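PDB 4AP9: phosphoserine phosphatase from Thermococcus onnurineus, which probably hydrolyses L-phosphoserine to L-serine and phosphate with the help of magnesium, the last step of serine biosynthesis. Local coordinates for residues E114-F126 / I134-F148. Residues are numbered along the deposited sequence; the frame is centred on the assembly and turned at random.
With 1PS (3-pyridinium-1-ylpropane-1-sulfonate), chain F.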
ATOM      1  N   GLU A 114      14.663   4.432  32.446  1.00 21.45           N
ATOM      2  CA  GLU A 114      15.348   5.591  31.876  1.00 23.00           C
ATOM      3  C   GLU A 114      16.667   5.227  31.209  1.00 21.90           C
ATOM      4  O   GLU A 114      17.434   6.112  30.802  1.00 19.93           O
ATOM      5  CB  GLU A 114      15.605   6.641  32.955  1.00 25.68           C
ATOM      6  CG  GLU A 114      14.368   7.061  33.721  1.00 30.14           C
ATOM      7  CD  GLU A 114      13.398   7.850  32.869  1.00 34.12           C
ATOM      8  OE1 GLU A 114      13.764   8.237  31.733  1.00 38.26           O
ATOM      9  OE2 GLU A 114      12.262   8.080  33.334  1.00 40.73           O
ATOM     10  N   LEU A 115      16.933   3.931  31.092  1.00 16.02           N
ATOM     11  CA  LEU A 115      18.215   3.490  30.568  1.00 19.48           C
ATOM     12  C   LEU A 115      18.301   3.733  29.064  1.00 17.30           C
ATOM     13  O   LEU A 115      19.310   4.215  28.565  1.00 18.82           O
ATOM     14  CB  LEU A 115      18.453   2.016  30.886  1.00 16.53           C
ATOM     15  CG  LEU A 115      19.782   1.467  30.369  1.00 18.65           C
ATOM     16  CD1 LEU A 115      20.961   2.202  31.001  1.00 19.66           C
ATOM     17  CD2 LEU A 115      19.887  -0.013  30.656  1.00 17.22           C
ATOM     18  N   GLY A 116      17.237   3.378  28.352  1.00 19.25           N
ATOM     19  CA  GLY A 116      17.181   3.574  26.917  1.00 18.40           C
ATOM     20  C   GLY A 116      16.632   4.934  26.535  1.00 17.30           C
ATOM     21  O   GLY A 116      16.394   5.791  27.389  1.00 19.37           O
ATOM     22  N   ASP A 117      16.461   5.136  25.235  1.00 14.46           N
ATOM     23  CA  ASP A 117      15.847   6.344  24.711  1.00 16.30           C
ATOM     24  C   ASP A 117      14.324   6.264  24.776  1.00 15.23           C
ATOM     25  O   ASP A 117      13.647   7.277  24.974  1.00 14.65           O
ATOM     26  CB  ASP A 117      16.347   6.586  23.287  1.00 17.41           C
ATOM     27  CG  ASP A 117      17.848   6.843  23.245  1.00 16.47           C
ATOM     28  OD1 ASP A 117      18.309   7.725  24.002  1.00 17.39           O
ATOM     29  OD2 ASP A 117      18.575   6.152  22.499  1.00 17.36           O
ATOM     30  N   GLU A 118      13.788   5.058  24.592  1.00 13.18           N
ATOM     31  CA  GLU A 118      12.371   4.793  24.808  1.00 14.51           C
ATOM     32  C   GLU A 118      12.197   3.496  25.604  1.00 14.68           C
ATOM     33  O   GLU A 118      13.040   2.596  25.556  1.00 15.09           O
ATOM     34  CB  GLU A 118      11.596   4.696  23.486  1.00 14.55           C
ATOM     35  CG  GLU A 118      11.600   5.978  22.664  1.00 16.97           C
ATOM     36  CD  GLU A 118      10.565   5.965  21.550  1.00 16.73           C
ATOM     37  OE1 GLU A 118       9.407   5.591  21.806  1.00 16.99           O
ATOM     38  OE2 GLU A 118      10.904   6.347  20.410  1.00 20.40           O
ATOM     39  N   PHE A 119      11.101   3.402  26.331  1.00 13.55           N
ATOM     40  CA  PHE A 119      10.838   2.236  27.170  1.00 14.50           C
ATOM     41  C   PHE A 119       9.374   1.857  27.014  1.00 13.74           C
ATOM     42  O   PHE A 119       8.501   2.722  27.064  1.00 14.37           O
ATOM     43  CB  PHE A 119      11.160   2.599  28.628  1.00 15.96           C
ATOM     44  CG  PHE A 119      10.812   1.528  29.643  1.00 14.72           C
ATOM     45  CD1 PHE A 119      11.620   0.413  29.807  1.00 16.21           C
ATOM     46  CD2 PHE A 119       9.701   1.665  30.464  1.00 16.54           C
ATOM     47  CE1 PHE A 119      11.304  -0.566  30.763  1.00 16.48           C
ATOM     48  CE2 PHE A 119       9.383   0.695  31.416  1.00 19.15           C
ATOM     49  CZ  PHE A 119      10.187  -0.423  31.560  1.00 16.97           C
HETATM   50  N   MSE A 120       9.091   0.570  26.827  1.00 13.43           N
HETATM   51  CA  MSE A 120       7.709   0.104  26.747  1.00 14.93           C
HETATM   52  C   MSE A 120       7.521  -1.285  27.340  1.00 13.42           C
HETATM   53  O   MSE A 120       8.207  -2.229  26.954  1.00 13.19           O
HETATM   54  CB  MSE A 120       7.225   0.047  25.298  1.00 15.55           C
HETATM   55  CG  MSE A 120       5.909  -0.724  25.123  1.00 15.92           C
HETATM   56 SE   MSE A 120       4.366   0.273  25.785  1.00 32.40          SE
HETATM   57  CE  MSE A 120       4.950   1.966  25.104  1.00  6.28           C
ATOM     58  N   ALA A 121       6.562  -1.407  28.250  1.00 13.32           N
ATOM     59  CA  ALA A 121       6.133  -2.717  28.731  1.00 11.92           C
ATOM     60  C   ALA A 121       4.660  -2.653  29.110  1.00 13.74           C
ATOM     61  O   ALA A 121       4.016  -1.609  28.987  1.00 11.30           O
ATOM     62  CB  ALA A 121       6.972  -3.163  29.935  1.00 12.25           C
ATOM     63  N   ASN A 122       4.125  -3.772  29.575  1.00 11.60           N
ATOM     64  CA  ASN A 122       2.736  -3.801  30.012  1.00 12.70           C
ATOM     65  C   ASN A 122       2.621  -3.174  31.399  1.00 12.08           C
ATOM     66  O   ASN A 122       3.625  -2.782  31.974  1.00 11.83           O
ATOM     67  CB  ASN A 122       2.208  -5.230  29.943  1.00 12.96           C
ATOM     68  CG  ASN A 122       1.977  -5.678  28.507  1.00 14.58           C
ATOM     69  OD1 ASN A 122       1.541  -4.881  27.676  1.00 12.74           O
ATOM     70  ND2 ASN A 122       2.293  -6.932  28.199  1.00 12.91           N
ATOM     71  N   ARG A 123       1.409  -3.006  31.911  1.00 11.86           N
ATOM     72  CA  ARG A 123       1.262  -2.373  33.223  1.00 12.22           C
ATOM     73  C   ARG A 123       0.307  -3.179  34.075  1.00 12.47           C
ATOM     74  O   ARG A 123      -0.418  -4.041  33.565  1.00 11.27           O
ATOM     75  CB  ARG A 123       0.798  -0.905  33.102  1.00 14.55           C
ATOM     76  CG  ARG A 123       1.924   0.047  32.664  1.00 14.09           C
ATOM     77  CD  ARG A 123       1.468   1.524  32.508  1.00 19.34           C
ATOM     78  NE  ARG A 123       2.606   2.337  32.083  1.00 16.69           N
ATOM     79  CZ  ARG A 123       2.538   3.476  31.395  1.00 20.84           C
ATOM     80  NH1 ARG A 123       1.368   3.987  31.034  1.00 22.76           N
ATOM     81  NH2 ARG A 123       3.658   4.109  31.063  1.00 18.08           N
ATOM     82  N   ALA A 124       0.313  -2.907  35.380  1.00 13.01           N
ATOM     83  CA  ALA A 124      -0.537  -3.643  36.308  1.00 13.56           C
ATOM     84  C   ALA A 124      -1.742  -2.826  36.769  1.00 15.55           C
ATOM     85  O   ALA A 124      -1.701  -1.595  36.802  1.00 15.82           O
ATOM     86  CB  ALA A 124       0.287  -4.082  37.506  1.00 13.93           C
ATOM     87  N   ILE A 125      -2.814  -3.524  37.122  1.00 13.63           N
ATOM     88  CA  ILE A 125      -4.015  -2.881  37.625  1.00 15.56           C
ATOM     89  C   ILE A 125      -4.135  -3.190  39.111  1.00 16.76           C
ATOM     90  O   ILE A 125      -4.213  -4.345  39.508  1.00 15.42           O
ATOM     91  CB  ILE A 125      -5.261  -3.379  36.877  1.00 15.74           C
ATOM     92  CG1 ILE A 125      -5.129  -3.083  35.380  1.00 18.07           C
ATOM     93  CG2 ILE A 125      -6.543  -2.728  37.434  1.00 18.18           C
ATOM     94  CD1 ILE A 125      -6.101  -3.845  34.527  1.00 15.78           C
ATOM     95  N   PHE A 126      -4.117  -2.147  39.928  1.00 16.54           N
ATOM     96  CA  PHE A 126      -4.295  -2.314  41.363  1.00 18.10           C
ATOM     97  C   PHE A 126      -5.565  -1.616  41.812  1.00 20.68           C
ATOM     98  O   PHE A 126      -5.853  -0.503  41.384  1.00 22.81           O
ATOM     99  CB  PHE A 126      -3.080  -1.793  42.129  1.00 18.99           C
ATOM    100  CG  PHE A 126      -1.869  -2.675  41.999  1.00 18.39           C
ATOM    101  CD1 PHE A 126      -1.785  -3.856  42.719  1.00 18.89           C
ATOM    102  CD2 PHE A 126      -0.839  -2.342  41.142  1.00 19.56           C
ATOM    103  CE1 PHE A 126      -0.685  -4.683  42.601  1.00 17.90           C
ATOM    104  CE2 PHE A 126       0.267  -3.170  41.014  1.00 19.93           C
ATOM    105  CZ  PHE A 126       0.339  -4.343  41.749  1.00 17.40           C
ATOM    106  N   ILE A 134      -4.019  -7.183  34.199  1.00 11.18           N
ATOM    107  CA  ILE A 134      -2.967  -6.615  33.360  1.00 12.24           C
ATOM    108  C   ILE A 134      -3.523  -5.609  32.347  1.00 13.72           C
ATOM    109  O   ILE A 134      -4.606  -5.803  31.806  1.00 15.46           O
ATOM    110  CB  ILE A 134      -2.206  -7.730  32.613  1.00 12.85           C
ATOM    111  CG1 ILE A 134      -0.980  -7.168  31.870  1.00 13.31           C
ATOM    112  CG2 ILE A 134      -3.138  -8.482  31.679  1.00 14.04           C
ATOM    113  CD1 ILE A 134      -0.011  -8.262  31.362  1.00 12.84           C
ATOM    114  N   ARG A 135      -2.783  -4.534  32.119  1.00 12.98           N
ATOM    115  CA  ARG A 135      -3.068  -3.629  31.016  1.00 13.18           C
ATOM    116  C   ARG A 135      -2.162  -4.056  29.880  1.00 13.25           C
ATOM    117  O   ARG A 135      -0.943  -3.900  29.981  1.00 12.82           O
ATOM    118  CB  ARG A 135      -2.733  -2.176  31.378  1.00 14.04           C
ATOM    119  CG  ARG A 135      -3.460  -1.601  32.586  1.00 19.19           C
ATOM    120  CD  ARG A 135      -3.339  -0.062  32.594  1.00 22.89           C
ATOM    121  NE  ARG A 135      -3.389   0.484  33.950  1.00 28.48           N
ATOM    122  CZ  ARG A 135      -4.520   0.706  34.624  1.00 31.72           C
ATOM    123  NH1 ARG A 135      -5.694   0.418  34.063  1.00 28.39           N
ATOM    124  NH2 ARG A 135      -4.485   1.203  35.860  1.00 32.18           N
ATOM    125  N   LEU A 136      -2.746  -4.598  28.811  1.00 11.97           N
ATOM    126  CA  LEU A 136      -1.978  -5.022  27.644  1.00 13.44           C
ATOM    127  C   LEU A 136      -1.783  -3.824  26.735  1.00 15.81           C
ATOM    128  O   LEU A 136      -2.741  -3.307  26.165  1.00 13.66           O
ATOM    129  CB  LEU A 136      -2.710  -6.131  26.871  1.00 14.27           C
ATOM    130  CG  LEU A 136      -2.938  -7.479  27.552  1.00 20.79           C
ATOM    131  CD1 LEU A 136      -3.658  -8.430  26.600  1.00 20.92           C
ATOM    132  CD2 LEU A 136      -1.622  -8.098  28.009  1.00 16.19           C
ATOM    133  N   ARG A 137      -0.546  -3.367  26.618  1.00 12.08           N
ATOM    134  CA  ARG A 137      -0.302  -2.067  25.998  1.00 14.95           C
ATOM    135  C   ARG A 137       0.185  -2.181  24.560  1.00 14.45           C
ATOM    136  O   ARG A 137       0.341  -1.175  23.856  1.00 14.28           O
ATOM    137  CB  ARG A 137       0.664  -1.279  26.873  1.00 14.73           C
ATOM    138  CG  ARG A 137       0.124  -1.138  28.298  1.00 15.22           C
ATOM    139  CD  ARG A 137       0.963  -0.222  29.161  1.00 14.94           C
ATOM    140  NE  ARG A 137       0.991   1.137  28.630  1.00 20.33           N
ATOM    141  CZ  ARG A 137       2.109   1.811  28.387  1.00 19.44           C
ATOM    142  NH1 ARG A 137       3.284   1.256  28.636  1.00 19.40           N
ATOM    143  NH2 ARG A 137       2.054   3.043  27.904  1.00 21.78           N
ATOM    144  N   PHE A 138       0.410  -3.418  24.131  1.00 11.93           N
ATOM    145  CA  PHE A 138       0.701  -3.740  22.742  1.00 15.16           C
ATOM    146  C   PHE A 138       0.269  -5.191  22.492  1.00 15.37           C
ATOM    147  O   PHE A 138       0.205  -5.984  23.434  1.00 14.92           O
ATOM    148  CB  PHE A 138       2.184  -3.515  22.411  1.00 13.63           C
ATOM    149  CG  PHE A 138       3.134  -4.243  23.324  1.00 13.94           C
ATOM    150  CD1 PHE A 138       3.533  -3.679  24.518  1.00 16.17           C
ATOM    151  CD2 PHE A 138       3.617  -5.494  22.982  1.00 15.94           C
ATOM    152  CE1 PHE A 138       4.401  -4.349  25.357  1.00 17.90           C
ATOM    153  CE2 PHE A 138       4.491  -6.173  23.812  1.00 17.31           C
ATOM    154  CZ  PHE A 138       4.882  -5.605  25.003  1.00 17.61           C
ATOM    155  N   ARG A 139      -0.064  -5.527  21.250  1.00 14.95           N
ATOM    156  CA  ARG A 139      -0.625  -6.845  20.950  1.00 15.22           C
ATOM    157  C   ARG A 139       0.415  -7.922  21.200  1.00 15.15           C
ATOM    158  O   ARG A 139       0.144  -8.934  21.851  1.00 15.53           O
ATOM    159  CB  ARG A 139      -1.066  -6.907  19.490  1.00 16.88           C
ATOM    160  CG  ARG A 139      -1.724  -8.215  19.079  1.00 19.13           C
ATOM    161  CD  ARG A 139      -2.001  -8.176  17.578  1.00 23.38           C
ATOM    162  NE  ARG A 139      -2.794  -9.309  17.129  1.00 32.58           N
ATOM    163  CZ  ARG A 139      -2.556  -9.982  16.008  1.00 31.75           C
ATOM    164  NH1 ARG A 139      -1.533  -9.636  15.230  1.00 35.66           N
ATOM    165  NH2 ARG A 139      -3.332 -11.007  15.678  1.00 32.81           N
ATOM    166  N   ASP A 140       1.602  -7.686  20.652  1.00 13.70           N
ATOM    167  CA  ASP A 140       2.773  -8.553  20.813  1.00 15.27           C
ATOM    168  C   ASP A 140       3.994  -7.751  20.353  1.00 15.52           C
ATOM    169  O   ASP A 140       3.849  -6.647  19.821  1.00 13.12           O
ATOM    170  CB  ASP A 140       2.640  -9.854  20.005  1.00 17.17           C
ATOM    171  CG  ASP A 140       2.409  -9.611  18.510  1.00 19.64           C
ATOM    172  OD1 ASP A 140       3.296  -9.051  17.835  1.00 17.75           O
ATOM    173  OD2 ASP A 140       1.348 -10.012  17.992  1.00 20.02           O
ATOM    174  N   LYS A 141       5.195  -8.291  20.551  1.00 14.27           N
ATOM    175  CA  LYS A 141       6.404  -7.517  20.271  1.00 16.05           C
ATOM    176  C   LYS A 141       6.606  -7.187  18.797  1.00 15.13           C
ATOM    177  O   LYS A 141       7.111  -6.111  18.464  1.00 16.22           O
ATOM    178  CB  LYS A 141       7.642  -8.190  20.867  1.00 14.35           C
ATOM    179  CG  LYS A 141       7.628  -8.165  22.390  1.00 14.28           C
ATOM    180  CD  LYS A 141       8.500  -9.251  22.997  1.00 14.39           C
ATOM    181  CE  LYS A 141       8.349  -9.265  24.520  1.00 15.01           C
ATOM    182  NZ  LYS A 141       9.130 -10.367  25.179  1.00 14.31           N
ATOM    183  N   GLY A 142       6.204  -8.091  17.911  1.00 15.54           N
ATOM    184  CA  GLY A 142       6.236  -7.779  16.498  1.00 14.79           C
ATOM    185  C   GLY A 142       5.332  -6.607  16.162  1.00 17.40           C
ATOM    186  O   GLY A 142       5.723  -5.701  15.407  1.00 13.35           O
ATOM    187  N   GLU A 143       4.116  -6.612  16.714  1.00 14.67           N
ATOM    188  CA  GLU A 143       3.181  -5.526  16.428  1.00 16.25           C
ATOM    189  C   GLU A 143       3.754  -4.221  16.937  1.00 15.35           C
ATOM    190  O   GLU A 143       3.651  -3.184  16.276  1.00 14.34           O
ATOM    191  CB  GLU A 143       1.815  -5.768  17.081  1.00 17.41           C
ATOM    192  CG  GLU A 143       0.938  -6.743  16.346  1.00 24.45           C
ATOM    193  CD  GLU A 143       0.763  -6.377  14.885  1.00 22.91           C
ATOM    194  OE1 GLU A 143       0.185  -5.310  14.592  1.00 23.61           O
ATOM    195  OE2 GLU A 143       1.206  -7.168  14.040  1.00 28.98           O
ATOM    196  N   PHE A 144       4.378  -4.272  18.111  1.00 15.11           N
ATOM    197  CA  PHE A 144       4.961  -3.067  18.684  1.00 16.59           C
ATOM    198  C   PHE A 144       6.025  -2.457  17.768  1.00 16.13           C
ATOM    199  O   PHE A 144       6.117  -1.238  17.642  1.00 16.45           O
ATOM    200  CB  PHE A 144       5.573  -3.326  20.062  1.00 15.40           C
ATOM    201  CG  PHE A 144       6.230  -2.118  20.649  1.00 15.74           C
ATOM    202  CD1 PHE A 144       5.464  -1.051  21.088  1.00 16.73           C
ATOM    203  CD2 PHE A 144       7.605  -2.036  20.741  1.00 16.59           C
ATOM    204  CE1 PHE A 144       6.074   0.082  21.613  1.00 16.93           C
ATOM    205  CE2 PHE A 144       8.214  -0.903  21.274  1.00 17.12           C
ATOM    206  CZ  PHE A 144       7.438   0.145  21.708  1.00 15.89           C
ATOM    207  N   LEU A 145       6.832  -3.305  17.144  1.00 14.59           N
ATOM    208  CA  LEU A 145       7.894  -2.833  16.248  1.00 15.14           C
ATOM    209  C   LEU A 145       7.405  -2.014  15.047  1.00 15.17           C
ATOM    210  O   LEU A 145       8.183  -1.265  14.459  1.00 13.28           O
ATOM    211  CB  LEU A 145       8.772  -3.992  15.768  1.00 16.81           C
ATOM    212  CG  LEU A 145      10.129  -4.177  16.459  1.00 19.13           C
ATOM    213  CD1 LEU A 145       9.974  -4.368  17.956  1.00 20.55           C
ATOM    214  CD2 LEU A 145      10.915  -5.336  15.843  1.00 19.33           C
ATOM    215  N   LYS A 146       6.135  -2.170  14.685  1.00 15.52           N
ATOM    216  CA  LYS A 146       5.534  -1.364  13.617  1.00 16.17           C
ATOM    217  C   LYS A 146       5.653   0.131  13.902  1.00 15.79           C
ATOM    218  O   LYS A 146       5.551   0.955  12.998  1.00 15.73           O
ATOM    219  CB  LYS A 146       4.062  -1.733  13.419  1.00 17.84           C
ATOM    220  CG  LYS A 146       3.818  -3.105  12.822  1.00 19.16           C
ATOM    221  CD  LYS A 146       2.325  -3.337  12.644  1.00 22.41           C
ATOM    222  CE  LYS A 146       2.033  -4.641  11.925  1.00 28.06           C
ATOM    223  NZ  LYS A 146       0.561  -4.911  11.816  1.00 31.34           N
ATOM    224  N   ARG A 147       5.855   0.468  15.173  1.00 14.67           N
ATOM    225  CA  ARG A 147       6.079   1.845  15.596  1.00 16.67           C
ATOM    226  C   ARG A 147       7.301   2.466  14.904  1.00 15.90           C
ATOM    227  O   ARG A 147       7.386   3.684  14.717  1.00 17.17           O
ATOM    228  CB  ARG A 147       6.297   1.813  17.107  1.00 20.04           C
ATOM    229  CG  ARG A 147       6.273   3.134  17.793  1.00 24.94           C
ATOM    230  CD  ARG A 147       6.079   2.907  19.286  1.00 19.99           C
ATOM    231  NE  ARG A 147       4.683   2.643  19.626  1.00 21.38           N
ATOM    232  CZ  ARG A 147       4.099   3.123  20.722  1.00 21.75           C
ATOM    233  NH1 ARG A 147       4.805   3.869  21.562  1.00 21.14           N
ATOM    234  NH2 ARG A 147       2.823   2.856  20.986  1.00 20.80           N
ATOM    235  N   PHE A 148       8.243   1.608  14.523  1.00 13.41           N
ATOM    236  CA  PHE A 148       9.496   2.037  13.929  1.00 15.02           C
ATOM    237  C   PHE A 148       9.622   1.558  12.483  1.00 14.81           C
ATOM    238  O   PHE A 148      10.717   1.316  11.994  1.00 15.98           O
ATOM    239  CB  PHE A 148      10.649   1.521  14.800  1.00 14.69           C
ATOM    240  CG  PHE A 148      10.453   1.834  16.253  1.00 15.57           C
ATOM    241  CD1 PHE A 148      10.659   3.118  16.723  1.00 15.17           C
ATOM    242  CD2 PHE A 148      10.013   0.864  17.133  1.00 17.14           C
ATOM    243  CE1 PHE A 148      10.453   3.426  18.058  1.00 18.30           C
ATOM    244  CE2 PHE A 148       9.794   1.167  18.464  1.00 15.32           C
ATOM    245  CZ  PHE A 148      10.014   2.438  18.929  1.00 17.04           C
TER
HETATM  246  N1  1PS F 202       5.970 -15.740  22.663  1.00 27.75           N
HETATM  247  C1  1PS F 202       5.201 -16.762  22.270  1.00 24.45           C
HETATM  248  C2  1PS F 202       5.669 -18.067  22.343  1.00 20.19           C
HETATM  249  C3  1PS F 202       7.210 -15.944  23.135  1.00 21.24           C
HETATM  250  C4  1PS F 202       7.745 -17.222  23.221  1.00 22.45           C
HETATM  251  C5  1PS F 202       6.962 -18.314  22.824  1.00 23.04           C
HETATM  252  C6  1PS F 202       5.425 -14.407  22.602  1.00 25.47           C
HETATM  253  C7  1PS F 202       6.471 -13.387  22.910  1.00 25.00           C
HETATM  254  C8  1PS F 202       5.979 -12.373  23.908  1.00 24.81           C
HETATM  255  S1  1PS F 202       4.991 -11.168  23.068  1.00 27.59           S
HETATM  256  O1  1PS F 202       5.061  -9.910  23.834  1.00 26.37           O
HETATM  257  O2  1PS F 202       3.599 -11.582  23.060  1.00 26.43           O
HETATM  258  O3  1PS F 202       5.459 -11.081  21.716  1.00 22.59           O
HETATM  259  O   HOH W   1       7.783   3.528  22.148  1.00 18.27           O
HETATM  260  O   HOH W   2      -1.348   0.981  35.801  1.00 22.40           O
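Selenomethionine Met-120 points from strand 118-127 toward Phe-144 of helix 141-145. Met-120 CB rests against Phe-144 CZ at 3.6 Å. Met-120 CG, set anti to the backbone N (chi1 167°), lies over the face of the same ring in a CH-pi contact and reaches Phe-138 CD1 at 3.8 Å. Bends at chi2 and chi3 bring Met-120 SE over one face of the Arg-137 guanidinium, 3.2 Å from Arg-137 NH1. Met-120 CE finishes 4.0 Å from NH1 of Arg-147, itself salt-bridged to Glu-118 of the second subunit. The unbranched, flexible chain of methionine suits a place between two aromatic rings and two arginines.

Strands 118-127 and 130-135 form the antiparallel hairpin at the edge of this chain's part of the Rossmann-like haloacid dehalogenase sheet, which runs on into the second subunit; Arg-123 and Arg-135 are a hydrogen-bonded pair there. Where that pairing stops, the short amide of Asn-122 replaces a backbone acceptor: Asn-122 OD1 receives Arg-137 N at 2.8 Å, almost straight at 176°, while ND2 bonds Gly-103 O. Arg-137 NH1 donates to Ala-121 O at 3.0 Å, and the other face of Arg-137 carries the Arg-123 guanidinium, centres 3.5 Å apart; such flat groups can stack and still use their edge N-H groups. Glu-106, salt-bridged to both, probably offsets their like charges. Past Phe-138, Lys-141 N donates to sulfonate O3 of the bound pyridinium propanesulfonate at 3.0 Å.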